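Local coordinates for protein beta-xylanase (Roseburia intestinalis L1-82, PDB 6SGF) that binds xylan weakly through this CBM86 carbohydrate-binding module, one domain of a longer enzyme that probably hydrolyses internal beta-1,4-xylosidic linkages in xylans, at residues S48-V54 against P98-I104; Q29-F34 against A119-V124; F9-L14 against W43-I49. All blocks are in the same frame, centred on the assembly; numbering follows the deposited sequence.

Contact 1 (S48-V54 against P98-I104)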
loop_
_atom_site.group_PDB
_atom_site.type_symbol
_atom_site.label_atom_id
_atom_site.label_comp_id
_atom_site.label_asym_id
_atom_site.label_seq_id
_atom_site.Cartn_x
_atom_site.Cartn_y
_atom_site.Cartn_z
ATOM N N SER B 48 -5.423 -6.269 -16.385
ATOM C CA SER B 48 -4.100 -6.342 -16.973
ATOM C C SER B 48 -3.724 -4.999 -17.571
ATOM O O SER B 48 -4.561 -4.117 -17.758
ATOM C CB SER B 48 -3.996 -7.565 -17.870
ATOM O OG SER B 48 -5.233 -7.819 -18.556
ATOM N N ILE B 49 -2.421 -4.803 -17.651
ATOM C CA ILE B 49 -1.755 -3.593 -18.092
ATOM C C ILE B 49 -0.885 -4.028 -19.254
ATOM O O ILE B 49 -0.196 -5.050 -19.160
ATOM C CB ILE B 49 -0.896 -2.996 -16.962
ATOM C CG1 ILE B 49 -1.758 -2.792 -15.708
ATOM C CG2 ILE B 49 -0.224 -1.750 -17.406
ATOM C CD1 ILE B 49 -0.972 -2.674 -14.398
ATOM N N GLU B 50 -0.977 -3.311 -20.364
ATOM C CA GLU B 50 -0.173 -3.643 -21.523
ATOM C C GLU B 50 1.292 -3.486 -21.190
ATOM O O GLU B 50 1.742 -2.448 -20.693
ATOM C CB GLU B 50 -0.526 -2.743 -22.704
ATOM C CG GLU B 50 -1.924 -2.939 -23.267
ATOM C CD GLU B 50 -2.172 -4.351 -23.710
ATOM O OE1 GLU B 50 -1.237 -4.956 -24.288
ATOM O OE2 GLU B 50 -3.286 -4.859 -23.462
ATOM N N MET B 51 2.054 -4.494 -21.554
ATOM C CA MET B 51 3.470 -4.426 -21.286
ATOM C C MET B 51 4.123 -3.207 -21.936
ATOM O O MET B 51 4.995 -2.600 -21.313
ATOM C CB MET B 51 4.165 -5.684 -21.793
ATOM C CG MET B 51 5.687 -5.540 -21.850
ATOM S SD MET B 51 6.192 -5.828 -20.151
ATOM C CE MET B 51 6.219 -7.599 -20.145
ATOM N N SER B 52 3.784 -2.865 -23.189
ATOM C CA SER B 52 4.537 -1.773 -23.820
ATOM C C SER B 52 4.333 -0.446 -23.103
ATOM O O SER B 52 5.056 0.515 -23.398
ATOM C CB SER B 52 4.196 -1.520 -25.286
ATOM O OG SER B 52 3.220 -0.460 -25.415
ATOM N N GLN B 53 3.305 -0.330 -22.232
ATOM C CA GLN B 53 3.041 0.935 -21.542
ATOM C C GLN B 53 3.813 1.094 -20.234
ATOM O O GLN B 53 3.759 2.166 -19.628
ATOM C CB GLN B 53 1.557 1.134 -21.145
ATOM C CG GLN B 53 0.471 0.956 -22.182
ATOM C CD GLN B 53 -0.926 0.955 -21.518
ATOM O OE1 GLN B 53 -1.775 1.795 -21.815
ATOM N NE2 GLN B 53 -1.149 0.005 -20.605
ATOM N N VAL B 54 4.499 0.062 -19.748
ATOM C CA VAL B 54 5.021 0.069 -18.383
ATOM C C VAL B 54 6.508 0.380 -18.391
ATOM O O VAL B 54 7.292 -0.288 -19.081
ATOM C CB VAL B 54 4.756 -1.279 -17.686
ATOM C CG1 VAL B 54 5.390 -1.298 -16.310
ATOM C CG2 VAL B 54 3.267 -1.533 -17.583
ATOM N N PRO B 98 10.382 -3.983 -16.928
ATOM C CA PRO B 98 10.029 -5.131 -17.772
ATOM C C PRO B 98 10.006 -4.793 -19.255
ATOM O O PRO B 98 9.899 -3.643 -19.658
ATOM C CB PRO B 98 8.607 -5.461 -17.297
ATOM C CG PRO B 98 8.041 -4.095 -17.056
ATOM C CD PRO B 98 9.166 -3.292 -16.435
ATOM N N SER B 99 10.089 -5.835 -20.074
ATOM C CA SER B 99 10.060 -5.651 -21.519
ATOM C C SER B 99 9.425 -6.881 -22.145
ATOM O O SER B 99 9.488 -7.980 -21.595
ATOM C CB SER B 99 11.454 -5.388 -22.128
ATOM O OG SER B 99 12.446 -6.317 -21.713
ATOM N N GLY B 100 8.840 -6.685 -23.323
ATOM C CA GLY B 100 8.329 -7.755 -24.151
ATOM C C GLY B 100 6.923 -7.459 -24.643
ATOM O O GLY B 100 6.460 -6.317 -24.624
ATOM N N ASP B 101 6.217 -8.496 -25.075
ATOM C CA ASP B 101 4.927 -8.317 -25.722
ATOM C C ASP B 101 3.772 -8.640 -24.785
ATOM O O ASP B 101 3.938 -9.230 -23.717
ATOM C CB ASP B 101 4.854 -9.177 -26.986
ATOM C CG ASP B 101 5.690 -8.600 -28.124
ATOM O OD1 ASP B 101 5.913 -7.367 -28.120
ATOM O OD2 ASP B 101 6.123 -9.365 -29.020
ATOM N N GLY B 102 2.576 -8.285 -25.239
ATOM C CA GLY B 102 1.374 -8.699 -24.554
ATOM C C GLY B 102 1.061 -7.828 -23.349
ATOM O O GLY B 102 1.464 -6.670 -23.258
ATOM N N ALA B 103 0.315 -8.407 -22.414
ATOM C CA ALA B 103 -0.163 -7.697 -21.238
ATOM C C ALA B 103 0.398 -8.334 -19.974
ATOM O O ALA B 103 0.594 -9.555 -19.916
ATOM C CB ALA B 103 -1.684 -7.694 -21.174
ATOM N N ILE B 104 0.679 -7.504 -18.976
ATOM C CA ILE B 104 1.071 -8.011 -17.667
ATOM C C ILE B 104 -0.196 -8.502 -16.999
ATOM O O ILE B 104 -1.107 -7.712 -16.746
ATOM C CB ILE B 104 1.756 -6.936 -16.811
ATOM C CG1 ILE B 104 2.996 -6.406 -17.517
ATOM C CG2 ILE B 104 2.062 -7.519 -15.402
ATOM C CD1 ILE B 104 3.538 -5.127 -16.908
HETATM O O HOH W 1 7.803 -2.337 -21.507
HETATM O O HOH W 2 2.379 -4.598 -25.054
#
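At this end of the pairing of strands 40-50 and 103-110 in a beta sandwich, Ile49 and Ile104 form an antiparallel hydrogen-bonded pair, and beyond it both chains leave the sheet. Ile104 N gives a short bond of 2.6 Å to Ile49 O, with a C=O...N angle of 166°, whereas the return bond from Ile49 N to Ile104 O is weak at 3.3 Å. Beyond the non-hydrogen-bonded pair Glu50-Ala103, Met51 N donates to Gly102 O over 2.8 Å, in the carbonyl plane. A water held by Ser52 N also donates to Gly102 O, which is therefore gripped by two donors.

Met51 loses more surface than any other residue of the two segments. Its CG stands anti to the backbone N (chi1 166°), and bends at chi2 and chi3 then fold the thioether against the loop at Pro98 and Ser99. CG comes within 3.0 Å of Gly100 O, a tight approach, SD lies 3.8 Å from Pro98 CB, and CE ends 3.6 Å from Ser99 O. Val54 finishes the apolar patch with both branches: its side chain crosses that of Pro98 at about a right angle, Val54 CG1 3.9 Å from Pro98 CG, while CG2 meets Ile104 CD1 tip to tip at 3.7 Å. Phe128 of strand 119-130, in the facing sheet, packs on Ile49 and Ile104.

The 3-10 turn 51-53 thus leads from strand 40-50 into strand 54-62 of the other sheet, and the loop after strand 93-96 makes the reverse passage, paired inter-sheet crossings of a beta sandwich.

Contact 2 (Q29-F34 against A119-V124); sequences QWKLSF and ATVSLV
Ala119 O accepts Phe34 N at 3.0 Å. The edge of the Phe34 ring lies beside the same carbonyl, and a water joins Phe34 O to Ala119 N. Thr120 faces Ser33 in a non-hydrogen-bonded pair, its CG2 against Ser33 OG, while its CA makes a bent CA-H...O contact with Leu32 O.

Val121 and Leu32 exchange two unequal bonds. Leu32 N meets Val121 O at 2.8 Å almost head-on, but Val121 N reaches Leu32 O at 3.2 Å, tilted 31° from the carbonyl plane. With chi1 at 66°, Val121 CG1 sits between its own N and carbonyl carbon, where it touches the Phe34 ring edge at CE1 (3.8 Å) and runs alongside Leu32 CD1.

Ser122, opposite Lys31, enters a polar cluster: a water linked to Ser122 OG donates to Gln29 OE1 at 2.6 Å, and Lys31 NZ adds a weak 3.3 Å bond to that Gln29 OE1. Leu123 exchanges two backbone bonds with Trp30, whose indole leads away to give NE1 to Leu14 O; this pair and Val121-Leu32 fix the strands as antiparallel, their axes approaching to 4.5 Å. Val124 CG2 lies beside Gln29 NE2 at 3.7 Å, an amide nitrogen that donates to Asp27 O of the second subunit. With an alanine in place of Gln29, the bridging water and Lys31 NZ are likely to lose Gln29 OE1 as an acceptor, and Asp27 O of the second subunit its amide donor, leaving a gap beside Val124.

The chemistry is two-sided: Trp30, Leu32, Phe34, Val121 and Leu123 form an apolar face, with Leu32 and Leu123 packed on strand 40-50, whereas Lys31, Ser33, Thr120 and Ser122 make the other face polar, where a water bridges Ser122 OG and Gln29 OE1.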
loop_
_atom_site.group_PDB
_atom_site.type_symbol
_atom_site.label_atom_id
_atom_site.label_comp_id
_atom_site.label_asym_id
_atom_site.label_seq_id
_atom_site.Cartn_x
_atom_site.Cartn_y
_atom_site.Cartn_z
ATOM N N GLN B 29 -1.063 -7.283 4.758
ATOM C CA GLN B 29 0.086 -7.726 3.975
ATOM C C GLN B 29 -0.024 -9.208 3.633
ATOM O O GLN B 29 -0.614 -9.995 4.368
ATOM C CB GLN B 29 1.385 -7.487 4.756
ATOM C CG GLN B 29 1.561 -6.015 5.089
ATOM C CD GLN B 29 2.835 -5.728 5.868
ATOM O OE1 GLN B 29 3.495 -6.650 6.368
ATOM N NE2 GLN B 29 3.159 -4.445 6.006
ATOM N N TRP B 30 0.547 -9.588 2.498
ATOM C CA TRP B 30 0.660 -11.002 2.169
ATOM C C TRP B 30 1.905 -11.525 2.884
ATOM O O TRP B 30 3.025 -11.156 2.520
ATOM C CB TRP B 30 0.755 -11.201 0.657
ATOM C CG TRP B 30 -0.562 -11.300 -0.055
ATOM C CD1 TRP B 30 -1.081 -10.411 -0.952
ATOM C CD2 TRP B 30 -1.533 -12.341 0.088
ATOM N NE1 TRP B 30 -2.310 -10.845 -1.397
ATOM C CE2 TRP B 30 -2.615 -12.022 -0.763
ATOM C CE3 TRP B 30 -1.597 -13.514 0.860
ATOM C CZ2 TRP B 30 -3.750 -12.834 -0.869
ATOM C CZ3 TRP B 30 -2.730 -14.322 0.752
ATOM C CH2 TRP B 30 -3.780 -13.983 -0.118
ATOM N N LYS B 31 1.710 -12.377 3.904
ATOM C CA LYS B 31 2.795 -12.925 4.710
ATOM C C LYS B 31 3.168 -14.293 4.142
ATOM O O LYS B 31 2.318 -15.178 4.023
ATOM C CB LYS B 31 2.403 -13.015 6.190
ATOM C CG LYS B 31 2.022 -11.640 6.790
ATOM C CD LYS B 31 2.273 -11.486 8.261
ATOM C CE LYS B 31 1.944 -10.054 8.698
ATOM N NZ LYS B 31 3.070 -9.142 8.535
ATOM N N LEU B 32 4.425 -14.443 3.736
ATOM C CA LEU B 32 4.848 -15.623 3.013
ATOM C C LEU B 32 5.898 -16.391 3.803
ATOM O O LEU B 32 6.735 -15.797 4.504
ATOM C CB LEU B 32 5.425 -15.256 1.636
ATOM C CG LEU B 32 4.651 -14.235 0.810
ATOM C CD1 LEU B 32 5.469 -13.912 -0.448
ATOM C CD2 LEU B 32 3.257 -14.693 0.473
ATOM N N SER B 33 5.843 -17.719 3.663
ATOM C CA SER B 33 6.835 -18.610 4.238
ATOM C C SER B 33 7.244 -19.645 3.192
ATOM O O SER B 33 6.389 -20.267 2.560
ATOM C CB SER B 33 6.297 -19.312 5.493
ATOM O OG SER B 33 7.394 -19.791 6.228
ATOM N N PHE B 34 8.545 -19.852 3.050
ATOM C CA PHE B 34 9.060 -20.727 2.004
ATOM C C PHE B 34 9.795 -21.900 2.638
ATOM O O PHE B 34 10.689 -21.709 3.468
ATOM C CB PHE B 34 10.027 -20.012 1.082
ATOM C CG PHE B 34 9.522 -18.729 0.521
ATOM C CD1 PHE B 34 9.802 -17.536 1.176
ATOM C CD2 PHE B 34 8.849 -18.703 -0.672
ATOM C CE1 PHE B 34 9.360 -16.332 0.661
ATOM C CE2 PHE B 34 8.423 -17.500 -1.220
ATOM C CZ PHE B 34 8.701 -16.309 -0.544
ATOM N N ALA B 119 12.668 -18.728 6.364
ATOM C CA ALA B 119 12.647 -17.938 5.135
ATOM C C ALA B 119 11.255 -17.341 4.983
ATOM O O ALA B 119 10.317 -18.038 4.597
ATOM C CB ALA B 119 12.994 -18.819 3.943
ATOM N N THR B 120 11.114 -16.063 5.327
ATOM C CA THR B 120 9.822 -15.397 5.319
ATOM C C THR B 120 10.000 -13.982 4.777
ATOM O O THR B 120 11.090 -13.401 4.839
ATOM C CB THR B 120 9.177 -15.371 6.730
ATOM O OG1 THR B 120 10.001 -14.639 7.633
ATOM C CG2 THR B 120 9.003 -16.769 7.306
ATOM N N VAL B 121 8.904 -13.432 4.256
ATOM C CA VAL B 121 8.859 -12.049 3.782
ATOM C C VAL B 121 7.386 -11.665 3.691
ATOM O O VAL B 121 6.510 -12.525 3.590
ATOM C CB VAL B 121 9.581 -11.874 2.419
ATOM C CG1 VAL B 121 8.843 -12.639 1.291
ATOM C CG2 VAL B 121 9.693 -10.402 2.073
ATOM N N SER B 122 7.106 -10.367 3.758
ATOM C CA SER B 122 5.759 -9.844 3.547
ATOM C C SER B 122 5.713 -8.951 2.320
ATOM O O SER B 122 6.601 -8.115 2.122
ATOM C CB SER B 122 5.299 -9.046 4.757
ATOM O OG SER B 122 5.295 -9.872 5.886
ATOM N N LEU B 123 4.668 -9.106 1.507
ATOM C CA LEU B 123 4.442 -8.218 0.376
ATOM C C LEU B 123 3.467 -7.136 0.802
ATOM O O LEU B 123 2.360 -7.448 1.246
ATOM C CB LEU B 123 3.904 -8.975 -0.844
ATOM C CG LEU B 123 3.516 -8.078 -2.024
ATOM C CD1 LEU B 123 4.696 -7.427 -2.696
ATOM C CD2 LEU B 123 2.696 -8.817 -3.051
ATOM N N VAL B 124 3.865 -5.877 0.616
ATOM C CA VAL B 124 3.075 -4.698 0.963
ATOM C C VAL B 124 2.290 -4.182 -0.224
ATOM O O VAL B 124 1.090 -3.909 -0.125
ATOM C CB VAL B 124 4.014 -3.595 1.516
ATOM C CG1 VAL B 124 3.251 -2.293 1.783
ATOM C CG2 VAL B 124 4.780 -4.119 2.731
HETATM O O HOH W 3 5.403 -7.694 7.734
HETATM O O HOH W 4 11.728 -21.578 5.896
#

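Contact 3 (F9-L14 against W43-I49); sequences FTADQL and WTLPESI
Phe9 and Leu14 pack against Leu45 and Pro46 between the two sheets of the beta sandwich, at the margin of its core, where strand 40-50 turns a corner at residues 46 and 47. The ring contact is a CH-pi interaction: Pro46 CD sits 3.9 Å from the centroid of the Phe9 ring and only 10° off its normal, so the proline covers the centre of one face. Around the rim, Ile49 CD1 approaches Phe9 CE2 at 4.1 Å near the ring plane.

Apolar packing continues inward. Leu45 crosses Phe9 at about a right angle and lies alongside Leu14, the two CD2 methyls of Leu14 and Leu45 being 3.8 Å apart. Leu14 CB in turn rests 3.7 Å from Trp43 CD1, and Leu123 of strand 119-130 packs on both Leu14 and Trp43.

One charged group joins the cluster. Glu47 CG stands between its backbone N and carbonyl carbon (chi1 68°), and a bend at chi2 turns the carboxylate back to Phe9, with the two planes 76° apart. Its OE2 lies in the ring plane, 3.7 Å from Phe9 CZ, and is paired with Lys7 in a salt bridge.

The polar link between the segments is made by solvent: one water donates to Gln13 O at 2.7 Å and to Thr44 O at 2.9 Å.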
loop_
_atom_site.group_PDB
_atom_site.type_symbol
_atom_site.label_atom_id
_atom_site.label_comp_id
_atom_site.label_asym_id
_atom_site.label_seq_id
_atom_site.Cartn_x
_atom_site.Cartn_y
_atom_site.Cartn_z
ATOM N N PHE B 9 -1.224 -1.314 -6.426
ATOM C CA PHE B 9 -2.083 -2.313 -5.807
ATOM C C PHE B 9 -1.502 -2.721 -4.467
ATOM O O PHE B 9 -0.420 -3.328 -4.414
ATOM C CB PHE B 9 -2.240 -3.528 -6.720
ATOM C CG PHE B 9 -2.650 -3.183 -8.106
ATOM C CD1 PHE B 9 -3.882 -2.607 -8.350
ATOM C CD2 PHE B 9 -1.795 -3.404 -9.166
ATOM C CE1 PHE B 9 -4.268 -2.270 -9.647
ATOM C CE2 PHE B 9 -2.167 -3.072 -10.468
ATOM C CZ PHE B 9 -3.416 -2.505 -10.704
ATOM N N THR B 10 -2.247 -2.457 -3.394
ATOM C CA THR B 10 -1.857 -2.976 -2.096
ATOM C C THR B 10 -2.181 -4.477 -2.034
ATOM O O THR B 10 -2.877 -5.021 -2.895
ATOM C CB THR B 10 -2.543 -2.215 -0.964
ATOM O OG1 THR B 10 -3.962 -2.274 -1.087
ATOM C CG2 THR B 10 -2.120 -0.725 -0.964
ATOM N N ALA B 11 -1.613 -5.153 -1.019
ATOM C CA ALA B 11 -1.716 -6.605 -0.905
ATOM C C ALA B 11 -3.162 -7.090 -0.954
ATOM O O ALA B 11 -3.467 -8.080 -1.628
ATOM C CB ALA B 11 -1.040 -7.094 0.375
ATOM N N ASP B 12 -4.076 -6.398 -0.270
ATOM C CA ASP B 12 -5.444 -6.905 -0.259
ATOM C C ASP B 12 -6.128 -6.829 -1.616
ATOM O O ASP B 12 -7.201 -7.422 -1.776
ATOM C CB ASP B 12 -6.295 -6.179 0.795
ATOM C CG ASP B 12 -6.685 -4.773 0.408
ATOM O OD1 ASP B 12 -5.900 -4.070 -0.261
ATOM O OD2 ASP B 12 -7.773 -4.339 0.850
ATOM N N GLN B 13 -5.523 -6.178 -2.609
ATOM C CA GLN B 13 -6.098 -6.156 -3.949
ATOM C C GLN B 13 -5.552 -7.249 -4.863
ATOM O O GLN B 13 -6.071 -7.416 -5.968
ATOM C CB GLN B 13 -5.856 -4.790 -4.597
ATOM C CG GLN B 13 -6.326 -3.608 -3.799
ATOM C CD GLN B 13 -6.031 -2.291 -4.503
ATOM O OE1 GLN B 13 -4.972 -1.698 -4.329
ATOM N NE2 GLN B 13 -6.974 -1.837 -5.312
ATOM N N LEU B 14 -4.565 -8.019 -4.414
ATOM C CA LEU B 14 -3.885 -9.011 -5.227
ATOM C C LEU B 14 -4.395 -10.380 -4.787
ATOM O O LEU B 14 -4.206 -10.775 -3.636
ATOM C CB LEU B 14 -2.370 -8.879 -5.059
ATOM C CG LEU B 14 -1.773 -7.563 -5.563
ATOM C CD1 LEU B 14 -0.316 -7.476 -5.174
ATOM C CD2 LEU B 14 -1.945 -7.495 -7.081
ATOM N N TRP B 43 0.491 -13.872 -8.103
ATOM C CA TRP B 43 -0.733 -13.115 -7.890
ATOM C C TRP B 43 -1.257 -12.529 -9.202
ATOM O O TRP B 43 -0.492 -11.948 -9.978
ATOM C CB TRP B 43 -0.527 -11.951 -6.931
ATOM C CG TRP B 43 -0.175 -12.223 -5.528
ATOM C CD1 TRP B 43 -1.030 -12.327 -4.468
ATOM C CD2 TRP B 43 1.142 -12.342 -5.003
ATOM N NE1 TRP B 43 -0.310 -12.540 -3.302
ATOM C CE2 TRP B 43 1.023 -12.541 -3.609
ATOM C CE3 TRP B 43 2.420 -12.320 -5.580
ATOM C CZ2 TRP B 43 2.122 -12.690 -2.790
ATOM C CZ3 TRP B 43 3.511 -12.481 -4.765
ATOM C CH2 TRP B 43 3.362 -12.655 -3.382
ATOM N N THR B 44 -2.575 -12.586 -9.388
ATOM C CA THR B 44 -3.230 -11.956 -10.517
ATOM C C THR B 44 -3.505 -10.486 -10.227
ATOM O O THR B 44 -3.857 -10.109 -9.104
ATOM C CB THR B 44 -4.558 -12.664 -10.835
ATOM O OG1 THR B 44 -4.345 -14.082 -10.958
ATOM C CG2 THR B 44 -5.137 -12.109 -12.159
ATOM N N LEU B 45 -3.339 -9.660 -11.250
ATOM C CA LEU B 45 -3.645 -8.244 -11.116
ATOM C C LEU B 45 -5.146 -8.023 -11.294
ATOM O O LEU B 45 -5.800 -8.766 -12.025
ATOM C CB LEU B 45 -2.870 -7.443 -12.146
ATOM C CG LEU B 45 -1.336 -7.485 -12.079
ATOM C CD1 LEU B 45 -0.845 -6.511 -13.153
ATOM C CD2 LEU B 45 -0.853 -7.146 -10.672
ATOM N N PRO B 46 -5.722 -7.018 -10.640
ATOM C CA PRO B 46 -7.165 -6.771 -10.841
ATOM C C PRO B 46 -7.525 -6.468 -12.294
ATOM O O PRO B 46 -8.676 -6.675 -12.695
ATOM C CB PRO B 46 -7.454 -5.575 -9.920
ATOM C CG PRO B 46 -6.335 -5.540 -8.959
ATOM C CD PRO B 46 -5.134 -6.091 -9.667
ATOM N N GLU B 47 -6.573 -5.991 -13.099
ATOM C CA GLU B 47 -6.793 -5.573 -14.486
ATOM C C GLU B 47 -5.469 -5.754 -15.179
ATOM O O GLU B 47 -4.454 -5.506 -14.553
ATOM C CB GLU B 47 -7.210 -4.106 -14.480
ATOM C CG GLU B 47 -6.021 -3.200 -14.019
ATOM C CD GLU B 47 -6.374 -2.426 -12.757
ATOM O OE1 GLU B 47 -6.920 -3.086 -11.830
ATOM O OE2 GLU B 47 -6.172 -1.193 -12.712
ATOM N N SER B 48 -5.423 -6.269 -16.385
ATOM C CA SER B 48 -4.100 -6.342 -16.973
ATOM C C SER B 48 -3.724 -4.999 -17.571
ATOM O O SER B 48 -4.561 -4.117 -17.758
ATOM C CB SER B 48 -3.996 -7.565 -17.870
ATOM O OG SER B 48 -5.233 -7.819 -18.556
ATOM N N ILE B 49 -2.421 -4.803 -17.651
ATOM C CA ILE B 49 -1.755 -3.593 -18.092
ATOM C C ILE B 49 -0.885 -4.028 -19.254
ATOM O O ILE B 49 -0.196 -5.050 -19.160
ATOM C CB ILE B 49 -0.896 -2.996 -16.962
ATOM C CG1 ILE B 49 -1.758 -2.792 -15.708
ATOM C CG2 ILE B 49 -0.224 -1.750 -17.406
ATOM C CD1 ILE B 49 -0.972 -2.674 -14.398
HETATM O O HOH W 5 -6.371 -9.105 -8.105
#

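How the contacts relate
Contacts 1 and 3 share Ser48 and Ile49 on strand 40-50; their centres are 15 Å apart, and they touch where Ile104 O lies 3.8 Å from Leu45 CD1. Contact 3 also touches contact 2, through the Trp30 indole and where Val124 O is 3.1 Å from Ala11 N, a probable hydrogen bond between neighbouring strands of one sheet. Contacts 1 and 2 lie on opposite sides of the chain's centre, centres 26 Å apart, nearest atoms about 12 Å apart. The bound xylose is about 11 Å from the Phe34 side chain in contact 2 and about 12 Å from that of Trp43 in contact 3, so neither residue touches the glycan.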